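Local coordinates for L-ribulose 3-epimerase (Mesorhizobium loti, PDB 3VYL), which catalyses the reversible C3 epimerisation of ketoses, interconverting L-ribulose and L-xylulose most efficiently and accepting D-psicose and D-tagatose less well, with manganese as its metal, at the interface of chains A and B. Residues are numbered along the deposited sequence; one frame, centred on the assembly and turned at random. Chains: chain A/B, L-ribulose 3-epimerase.

The interface of chains A and B. Residues chain A 196, 227, 287, 291; chain B 189, 193-194, 197.
The long C-terminal helix 266-292 of chain A in this TIM-barrel protein reaches chain B and sets A:Val291 against B:Leu193 on helix 191-197. Both methyls of A:Val291 work across the boundary. CG2 meets B:Leu193 CB at 3.7 Å and also lies 3.8 Å from B:Ala189 CB. CG1 is anti to the backbone N (chi1 174°), which turns it the other way, towards B:His197, whose CB is 3.9 Å off; the two side chains run past one another in opposite senses, and the histidine meets the valine with its CB. Within this patch A:Val291 and B:Leu193 bury the most surface, 63 and 58 Å², which marks this pair as the apolar centre of the patch. B:Leu193 forks at its tip: CD1 points to the guanidinium of A:Arg196, with NH2 at 3.4 Å, and CD2 to the aliphatic stretch of A:Lys287, with CD at 4.0 Å. A:Lys287 crosses the leucine at about a right angle, and bends at chi2, chi3 and chi4 carry its ammonium NZ back to its own chain, where it forms a salt bridge and hydrogen bond of 3.0 Å to A:Asp227 OD1, on the syn lone pair of the carboxylate. An alanine in place of A:Lys287 would probably leave the A:Asp227 carboxylate without its charged mate and open a gap beside CD2 of B:Leu193. Because no polar atom of one side comes within bonding distance of the other, cohesion in this patch appears to rest mainly on van der Waals packing, while the intrachain salt bridge ties helix 266-292 to helix 222-231. Two-fold symmetry repeats the contact with chains exchanged, so each C-terminal helix would help clamp the partner subunit in what is probably a dimeric unit of the deposited tetramer.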
ATOM      1  N   ARG A 196       8.194  14.974  -3.901  1.00 30.73           N
ATOM      2  CA  ARG A 196       8.640  15.206  -5.285  1.00 31.59           C
ATOM      3  C   ARG A 196       8.409  16.646  -5.716  1.00 32.52           C
ATOM      4  O   ARG A 196       9.234  17.242  -6.418  1.00 32.47           O
ATOM      5  CB  ARG A 196       7.925  14.272  -6.257  1.00 30.78           C
ATOM      6  CG  ARG A 196       8.431  12.851  -6.214  1.00 30.10           C
ATOM      7  CD  ARG A 196       7.597  11.975  -7.122  1.00 30.72           C
ATOM      8  NE  ARG A 196       8.090  10.602  -7.131  1.00 31.15           N
ATOM      9  CZ  ARG A 196       9.009  10.136  -7.972  1.00 29.21           C
ATOM     10  NH1 ARG A 196       9.542  10.934  -8.875  1.00 29.00           N
ATOM     11  NH2 ARG A 196       9.395   8.871  -7.891  1.00 29.52           N
ATOM     12  N   ASP A 227      11.452   6.091  -1.172  1.00 27.27           N
ATOM     13  CA  ASP A 227      11.461   6.137  -2.642  1.00 27.23           C
ATOM     14  C   ASP A 227      11.400   7.559  -3.191  1.00 27.00           C
ATOM     15  O   ASP A 227      12.099   7.876  -4.152  1.00 28.49           O
ATOM     16  CB  ASP A 227      10.283   5.351  -3.230  1.00 27.22           C
ATOM     17  CG  ASP A 227      10.486   3.859  -3.193  1.00 28.29           C
ATOM     18  OD1 ASP A 227       9.546   3.155  -3.586  1.00 31.96           O
ATOM     19  OD2 ASP A 227      11.554   3.367  -2.780  1.00 28.94           O
ATOM     20  N   LYS A 287      16.546  -0.358  -5.081  1.00 34.78           N
ATOM     21  CA  LYS A 287      15.453  -0.476  -6.052  1.00 33.91           C
ATOM     22  C   LYS A 287      15.465   0.577  -7.156  1.00 35.18           C
ATOM     23  O   LYS A 287      15.203   0.252  -8.311  1.00 36.32           O
ATOM     24  CB  LYS A 287      14.086  -0.572  -5.370  1.00 33.07           C
ATOM     25  CG  LYS A 287      13.182   0.639  -5.505  1.00 31.40           C
ATOM     26  CD  LYS A 287      11.707   0.258  -5.515  1.00 30.43           C
ATOM     27  CE  LYS A 287      11.235  -0.282  -4.168  1.00 32.95           C
ATOM     28  NZ  LYS A 287       9.877   0.198  -3.754  1.00 32.69           N
ATOM     29  N   VAL A 291      15.405  -0.288 -11.235  1.00 27.96           N
ATOM     30  CA  VAL A 291      14.513   0.341 -12.205  1.00 28.41           C
ATOM     31  C   VAL A 291      15.257   0.676 -13.492  1.00 29.43           C
ATOM     32  O   VAL A 291      14.819   0.301 -14.588  1.00 27.31           O
ATOM     33  CB  VAL A 291      13.893   1.643 -11.655  1.00 28.04           C
ATOM     34  CG1 VAL A 291      13.084   2.346 -12.733  1.00 28.57           C
ATOM     35  CG2 VAL A 291      13.011   1.356 -10.452  1.00 28.03           C
TER
ATOM     36  N   ALA B 189      10.702  -3.355 -10.645  1.00 25.74           N
ATOM     37  CA  ALA B 189      11.083  -3.069  -9.276  1.00 24.89           C
ATOM     38  C   ALA B 189       9.931  -2.335  -8.597  1.00 25.53           C
ATOM     39  O   ALA B 189       9.542  -2.643  -7.470  1.00 25.26           O
ATOM     40  CB  ALA B 189      12.334  -2.210  -9.269  1.00 23.75           C
ATOM     41  N   LEU B 193       7.490   3.607 -10.589  1.00 22.76           N
ATOM     42  CA  LEU B 193       8.873   3.933 -10.938  1.00 22.95           C
ATOM     43  C   LEU B 193       9.201   3.552 -12.382  1.00 23.42           C
ATOM     44  O   LEU B 193       9.689   4.394 -13.134  1.00 23.84           O
ATOM     45  CB  LEU B 193       9.862   3.319  -9.939  1.00 21.71           C
ATOM     46  CG  LEU B 193      10.552   4.253  -8.930  1.00 20.92           C
ATOM     47  CD1 LEU B 193       9.826   5.566  -8.655  1.00 19.55           C
ATOM     48  CD2 LEU B 193      10.829   3.504  -7.637  1.00 20.87           C
ATOM     49  N   ALA B 194       8.898   2.310 -12.773  1.00 23.68           N
ATOM     50  CA  ALA B 194       8.989   1.881 -14.182  1.00 23.56           C
ATOM     51  C   ALA B 194       8.239   2.816 -15.149  1.00 23.98           C
ATOM     52  O   ALA B 194       8.805   3.273 -16.154  1.00 24.39           O
ATOM     53  CB  ALA B 194       8.491   0.465 -14.339  1.00 23.38           C
ATOM     54  N   HIS B 197      10.033   6.058 -15.525  1.00 27.17           N
ATOM     55  CA  HIS B 197      11.297   5.907 -16.239  1.00 29.06           C
ATOM     56  C   HIS B 197      11.078   5.829 -17.736  1.00 32.02           C
ATOM     57  O   HIS B 197      11.851   6.416 -18.511  1.00 33.29           O
ATOM     58  CB  HIS B 197      12.051   4.688 -15.735  1.00 29.52           C
ATOM     59  CG  HIS B 197      13.480   4.623 -16.212  1.00 30.85           C
ATOM     60  ND1 HIS B 197      14.429   5.490 -15.790  1.00 31.89           N
ATOM     61  CD2 HIS B 197      14.108   3.753 -17.100  1.00 30.47           C
ATOM     62  CE1 HIS B 197      15.600   5.194 -16.389  1.00 30.75           C
ATOM     63  NE2 HIS B 197      15.402   4.134 -17.191  1.00 30.33           N
TER